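Local coordinates for protein cytochrome b5 reductase 4 (Homo sapiens, PDB 3LF5) that probably carries electrons from NADH through FAD to the heme of its cytochrome b5 domain, at residues C22-R27 and Y31-Y36. Numbering follows the deposited sequence. Where two conformers were deposited one is given.
Sequences CWICIR and YNVSPY. With HEM (protoporphyrin IX containing Fe), chain C.
Ile24 and Tyr31 face each other as an antiparallel hydrogen-bonded pair, locked by two backbone bonds: Ile24 N to Tyr31 O and Tyr31 N to Ile24 O, each 2.9 Å. The second is the straighter, although its donor is tilted out of the carbonyl plane. Next along, Trp23 and Asn32 form the non-hydrogen-bonded pair, where Trp23 CA comes 3.2 Å from Tyr31 O in a CA-H...O contact. Asn32, with CG anti to its backbone N (chi1 176°), brings OD1 to the indole edge near the ring plane, 3.8 Å from Trp23 CD1; amide and ring planes are turned 61° apart. The same OD1 takes a weak bond from Ser34 N as the chain leaves the strand.

Beyond the bridges Val33 N still donates to Cys22 O, nearly in line with the carbonyl, and the last rung passes to a side chain: Cys22 N donates to Ser34 OG at 2.9 Å, bent to 135°. Ser34 OG is also hydrogen-bonded to Lys19 O, tying Ser34 to the turn between strands 17-18 and 21-26. Asn32 and Ser34 each have a second conformer, and the contacts described belong to one of them. This hairpin of strands 21-26 and 29-32 belongs to the mixed sheet of the cytochrome b5 fold and leads directly into the heme pocket.

Val33 CG2, placed between its own backbone N and carbonyl carbon, meets Cys22 SG and Ile24 CD1, each at 3.6 Å; the Ile24 and Val33 side chains cross at about a right angle. Leu47 of helix 44-48 packs against both, while Val77 of strand 76-80 touches Trp23 and Asn32 on the other face, where His16 stacks on the indole. A type I beta turn from Val33 to Tyr36, closed by Tyr36 N to Val33 O, brings the Tyr36 ring to the porphyrin, with OH 3.2 Å from HEM CHD.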
ATOM      1  N   CYS A  22       2.583  -0.175 -12.320  1.00 11.63           N
ATOM      2  CA  CYS A  22       3.039  -0.214 -10.950  1.00 11.28           C
ATOM      3  C   CYS A  22       3.853   1.012 -10.643  1.00 11.08           C
ATOM      4  O   CYS A  22       4.953   1.171 -11.177  1.00 11.94           O
ATOM      5  CB  CYS A  22       3.933  -1.440 -10.716  1.00 12.42           C
ATOM      6  SG  CYS A  22       4.395  -1.690  -8.994  1.00 14.36           S
ATOM      7  N   TRP A  23       3.310   1.895  -9.808  1.00 10.15           N
ATOM      8  CA  TRP A  23       4.076   3.034  -9.312  1.00  9.60           C
ATOM      9  C   TRP A  23       4.456   2.786  -7.858  1.00  9.29           C
ATOM     10  O   TRP A  23       3.669   2.293  -7.068  1.00 10.49           O
ATOM     11  CB  TRP A  23       3.298   4.352  -9.398  1.00  9.62           C
ATOM     12  CG  TRP A  23       2.978   4.849 -10.783  1.00 10.14           C
ATOM     13  CD1 TRP A  23       3.198   4.240 -11.965  1.00 11.43           C
ATOM     14  CD2 TRP A  23       2.336   6.085 -11.075  1.00 10.85           C
ATOM     15  NE1 TRP A  23       2.771   5.043 -13.004  1.00 11.79           N
ATOM     16  CE2 TRP A  23       2.221   6.178 -12.465  1.00 11.38           C
ATOM     17  CE3 TRP A  23       1.855   7.136 -10.292  1.00 10.72           C
ATOM     18  CZ2 TRP A  23       1.608   7.277 -13.091  1.00 11.34           C
ATOM     19  CZ3 TRP A  23       1.268   8.216 -10.909  1.00 11.27           C
ATOM     20  CH2 TRP A  23       1.144   8.277 -12.296  1.00 12.63           C
ATOM     21  N   ILE A  24       5.669   3.215  -7.505  1.00  9.32           N
ATOM     22  CA  ILE A  24       6.133   3.162  -6.124  1.00  9.87           C
ATOM     23  C   ILE A  24       6.764   4.501  -5.777  1.00  9.61           C
ATOM     24  O   ILE A  24       7.478   5.091  -6.599  1.00 11.61           O
ATOM     25  CB  ILE A  24       7.162   2.021  -5.897  1.00 10.30           C
ATOM     26  CG1 ILE A  24       6.570   0.666  -6.248  1.00 12.75           C
ATOM     27  CG2 ILE A  24       7.720   1.999  -4.499  1.00 12.85           C
ATOM     28  CD1 ILE A  24       7.581  -0.515  -6.205  1.00 15.51           C
ATOM     29  N   CYS A  25       6.495   4.958  -4.559  1.00  9.40           N
ATOM     30  CA  CYS A  25       7.121   6.143  -4.017  1.00 10.02           C
ATOM     31  C   CYS A  25       8.301   5.752  -3.131  1.00  9.31           C
ATOM     32  O   CYS A  25       8.140   4.908  -2.257  1.00  9.87           O
ATOM     33  CB  CYS A  25       6.091   6.917  -3.200  1.00 10.92           C
ATOM     34  SG  CYS A  25       6.748   8.223  -2.175  1.00 17.02           S
ATOM     35  N   ILE A  26       9.475   6.325  -3.379  1.00  9.67           N
ATOM     36  CA  ILE A  26      10.643   6.172  -2.537  1.00 10.66           C
ATOM     37  C   ILE A  26      11.119   7.567  -2.153  1.00 10.99           C
ATOM     38  O   ILE A  26      11.473   8.374  -3.001  1.00 10.86           O
ATOM     39  CB  ILE A  26      11.792   5.409  -3.221  1.00 11.47           C
ATOM     40  CG1 ILE A  26      11.334   4.041  -3.751  1.00 12.74           C
ATOM     41  CG2 ILE A  26      12.969   5.261  -2.244  1.00 13.08           C
ATOM     42  CD1 ILE A  26      11.045   3.005  -2.707  1.00 16.00           C
ATOM     43  N   ARG A  27      11.059   7.865  -0.857  1.00 11.44           N
ATOM     44  CA  ARG A  27      11.495   9.169  -0.318  0.50 12.70           C
ATOM     45  C   ARG A  27      10.901  10.343  -1.090  1.00 12.40           C
ATOM     46  O   ARG A  27      11.572  11.323  -1.398  1.00 14.17           O
ATOM     47  CB  ARG A  27      13.029   9.262  -0.222  0.50 13.46           C
ATOM     48  CG  ARG A  27      13.567   8.955   1.171  0.50 15.57           C
ATOM     49  CD  ARG A  27      15.084   8.818   1.192  0.50 16.52           C
ATOM     50  NE  ARG A  27      15.493   7.510   0.696  0.50 19.70           N
ATOM     51  CZ  ARG A  27      15.508   6.406   1.433  0.50 21.03           C
ATOM     52  NH1 ARG A  27      15.155   6.447   2.715  0.50 21.28           N
ATOM     53  NH2 ARG A  27      15.876   5.259   0.876  0.50 21.57           N
ATOM     54  N   TYR A  31       8.098   6.524  -9.017  1.00  9.33           N
ATOM     55  CA  TYR A  31       8.642   5.844 -10.170  1.00  9.34           C
ATOM     56  C   TYR A  31       7.660   4.845 -10.725  1.00  9.63           C
ATOM     57  O   TYR A  31       7.005   4.133  -9.961  1.00  9.88           O
ATOM     58  CB  TYR A  31       9.908   5.071  -9.754  1.00  9.79           C
ATOM     59  CG  TYR A  31      11.033   6.009  -9.346  1.00 10.79           C
ATOM     60  CD1 TYR A  31      11.847   6.626 -10.298  1.00 11.72           C
ATOM     61  CD2 TYR A  31      11.260   6.281  -8.000  1.00 10.42           C
ATOM     62  CE1 TYR A  31      12.833   7.514  -9.916  1.00 11.77           C
ATOM     63  CE2 TYR A  31      12.254   7.150  -7.610  1.00 11.62           C
ATOM     64  CZ  TYR A  31      13.037   7.759  -8.559  1.00 11.90           C
ATOM     65  OH  TYR A  31      14.013   8.632  -8.142  1.00 14.37           O
ATOM     66  N   ASN A  32       7.596   4.801 -12.055  1.00 10.04           N
ATOM     67  CA  ASN A  32       6.912   3.762 -12.780  0.50 10.17           C
ATOM     68  C   ASN A  32       7.828   2.559 -12.889  1.00 10.32           C
ATOM     69  O   ASN A  32       8.688   2.540 -13.775  1.00 11.63           O
ATOM     70  CB  ASN A  32       6.583   4.240 -14.186  0.50 10.60           C
ATOM     71  CG  ASN A  32       5.952   3.140 -15.006  0.50 10.61           C
ATOM     72  OD1 ASN A  32       5.292   2.240 -14.465  0.50 10.76           O
ATOM     73  ND2 ASN A  32       6.147   3.191 -16.301  0.50 11.52           N
ATOM     74  N   VAL A  33       7.697   1.583 -11.998  1.00  9.33           N
ATOM     75  CA  VAL A  33       8.605   0.438 -11.995  1.00 10.19           C
ATOM     76  C   VAL A  33       8.131  -0.721 -12.856  1.00 10.23           C
ATOM     77  O   VAL A  33       8.785  -1.743 -12.898  1.00 10.47           O
ATOM     78  CB  VAL A  33       8.943  -0.038 -10.561  1.00 10.89           C
ATOM     79  CG1 VAL A  33       9.680   1.057  -9.778  1.00 12.05           C
ATOM     80  CG2 VAL A  33       7.695  -0.579  -9.850  1.00 12.58           C
ATOM     81  N   SER A  34       7.019  -0.573 -13.573  1.00 11.07           N
ATOM     82  CA  SER A  34       6.614  -1.671 -14.446  0.50 11.56           C
ATOM     83  C   SER A  34       7.706  -2.118 -15.422  1.00 12.33           C
ATOM     84  O   SER A  34       7.892  -3.317 -15.566  1.00 12.76           O
ATOM     85  CB  SER A  34       5.304  -1.387 -15.166  0.50 11.66           C
ATOM     86  OG  SER A  34       4.236  -1.492 -14.258  0.50 10.74           O
ATOM     87  N   PRO A  35       8.486  -1.202 -16.036  1.00 12.08           N
ATOM     88  CA  PRO A  35       9.562  -1.697 -16.915  1.00 12.76           C
ATOM     89  C   PRO A  35      10.746  -2.338 -16.189  1.00 11.97           C
ATOM     90  O   PRO A  35      11.509  -3.093 -16.781  1.00 13.52           O
ATOM     91  CB  PRO A  35      10.029  -0.451 -17.683  1.00 13.50           C
ATOM     92  CG  PRO A  35       9.272   0.663 -17.175  1.00 16.44           C
ATOM     93  CD  PRO A  35       8.290   0.249 -16.155  1.00 12.51           C
ATOM     94  N   TYR A  36      10.873  -2.058 -14.901  1.00 11.41           N
ATOM     95  CA  TYR A  36      11.958  -2.599 -14.083  1.00 11.37           C
ATOM     96  C   TYR A  36      11.604  -3.975 -13.506  1.00 10.59           C
ATOM     97  O   TYR A  36      12.499  -4.705 -13.063  1.00 11.71           O
ATOM     98  CB  TYR A  36      12.279  -1.628 -12.926  1.00 10.93           C
ATOM     99  CG  TYR A  36      13.475  -2.046 -12.069  1.00 10.37           C
ATOM    100  CD1 TYR A  36      14.724  -2.240 -12.644  1.00 10.69           C
ATOM    101  CD2 TYR A  36      13.333  -2.291 -10.717  1.00 10.61           C
ATOM    102  CE1 TYR A  36      15.797  -2.669 -11.872  1.00 11.45           C
ATOM    103  CE2 TYR A  36      14.381  -2.697  -9.977  1.00 11.06           C
ATOM    104  CZ  TYR A  36      15.618  -2.899 -10.539  1.00 12.09           C
ATOM    105  OH  TYR A  36      16.674  -3.346  -9.770  1.00 13.34           O
TER
HETATM  106  CHA HEM C   1      17.832  -6.878  -4.337  0.50  9.55           C
HETATM  107  CHB HEM C   1      13.482  -6.538  -2.231  0.50  8.74           C
HETATM  108  CHC HEM C   1      12.744  -2.300  -4.349  0.50  9.14           C
HETATM  109  CHD HEM C   1      16.971  -2.710  -6.604  0.50  9.37           C
HETATM  110  C1A HEM C   1      16.714  -7.137  -3.594  0.50 10.41           C
HETATM  111  C2A HEM C   1      16.502  -8.277  -2.752  0.50 10.22           C
HETATM  112  C3A HEM C   1      15.314  -8.198  -2.186  0.50  8.92           C
HETATM  113  C4A HEM C   1      14.709  -6.977  -2.651  0.50  8.82           C
HETATM  114  CMA HEM C   1      14.664  -9.179  -1.183  0.50  9.90           C
HETATM  115  CAA HEM C   1      17.526  -9.386  -2.550  0.50 10.46           C
HETATM  116  CBA HEM C   1      18.257  -8.949  -1.294  0.50 12.26           C
HETATM  117  CGA HEM C   1      19.073 -10.032  -0.686  0.50 14.50           C
HETATM  118  O1A HEM C   1      19.916  -9.603   0.135  0.50 15.26           O
HETATM  119  O2A HEM C   1      18.898 -11.247  -1.008  0.50 14.54           O
HETATM  120  C1B HEM C   1      12.922  -5.335  -2.558  0.50  9.19           C
HETATM  121  C2B HEM C   1      11.665  -4.819  -2.066  0.50  9.47           C
HETATM  122  C3B HEM C   1      11.455  -3.645  -2.652  0.50  9.14           C
HETATM  123  C4B HEM C   1      12.585  -3.377  -3.526  0.50  8.80           C
HETATM  124  CMB HEM C   1      10.753  -5.531  -1.057  0.50 10.73           C
HETATM  125  CAB HEM C   1      10.236  -2.726  -2.421  0.50 10.18           C
HETATM  126  CBB HEM C   1      10.372  -1.396  -2.379  0.50 11.73           C
HETATM  127  C1C HEM C   1      13.783  -2.090  -5.208  0.50  9.31           C
HETATM  128  C2C HEM C   1      13.936  -1.021  -6.169  0.50  9.09           C
HETATM  129  C3C HEM C   1      15.113  -1.173  -6.758  0.50  9.59           C
HETATM  130  C4C HEM C   1      15.739  -2.317  -6.218  0.50  9.81           C
HETATM  131  CMC HEM C   1      12.936   0.096  -6.451  0.50  8.20           C
HETATM  132  CAC HEM C   1      15.790  -0.354  -7.858  0.50 11.43           C
HETATM  133  CBC HEM C   1      15.702   0.960  -7.857  0.50 13.69           C
HETATM  134  C1D HEM C   1      17.644  -3.781  -6.112  0.50  9.30           C
HETATM  135  C2D HEM C   1      19.040  -4.013  -6.342  0.50 11.06           C
HETATM  136  C3D HEM C   1      19.320  -5.327  -5.645  0.50 10.29           C
HETATM  137  C4D HEM C   1      18.063  -5.744  -5.061  0.50 10.06           C
HETATM  138  CMD HEM C   1      20.003  -3.113  -7.134  0.50 11.41           C
HETATM  139  CAD HEM C   1      20.691  -6.003  -5.542  0.50  9.80           C
HETATM  140  CBD HEM C   1      21.532  -5.303  -4.461  0.50 12.11           C
HETATM  141  CGD HEM C   1      22.868  -6.030  -4.437  0.50 15.64           C
HETATM  142  O1D HEM C   1      23.506  -6.167  -5.508  0.50 17.05           O
HETATM  143  O2D HEM C   1      23.261  -6.481  -3.334  0.50 20.00           O
HETATM  144  NA  HEM C   1      15.577  -6.353  -3.521  0.50  9.43           N
HETATM  145  NB  HEM C   1      13.469  -4.439  -3.444  0.50  7.79           N
HETATM  146  NC  HEM C   1      14.920  -2.868  -5.265  0.50  9.53           N
HETATM  147  ND  HEM C   1      17.101  -4.789  -5.363  0.50 10.08           N
HETATM  148 FE   HEM C   1      15.271  -4.582  -4.410  0.50  9.46          FE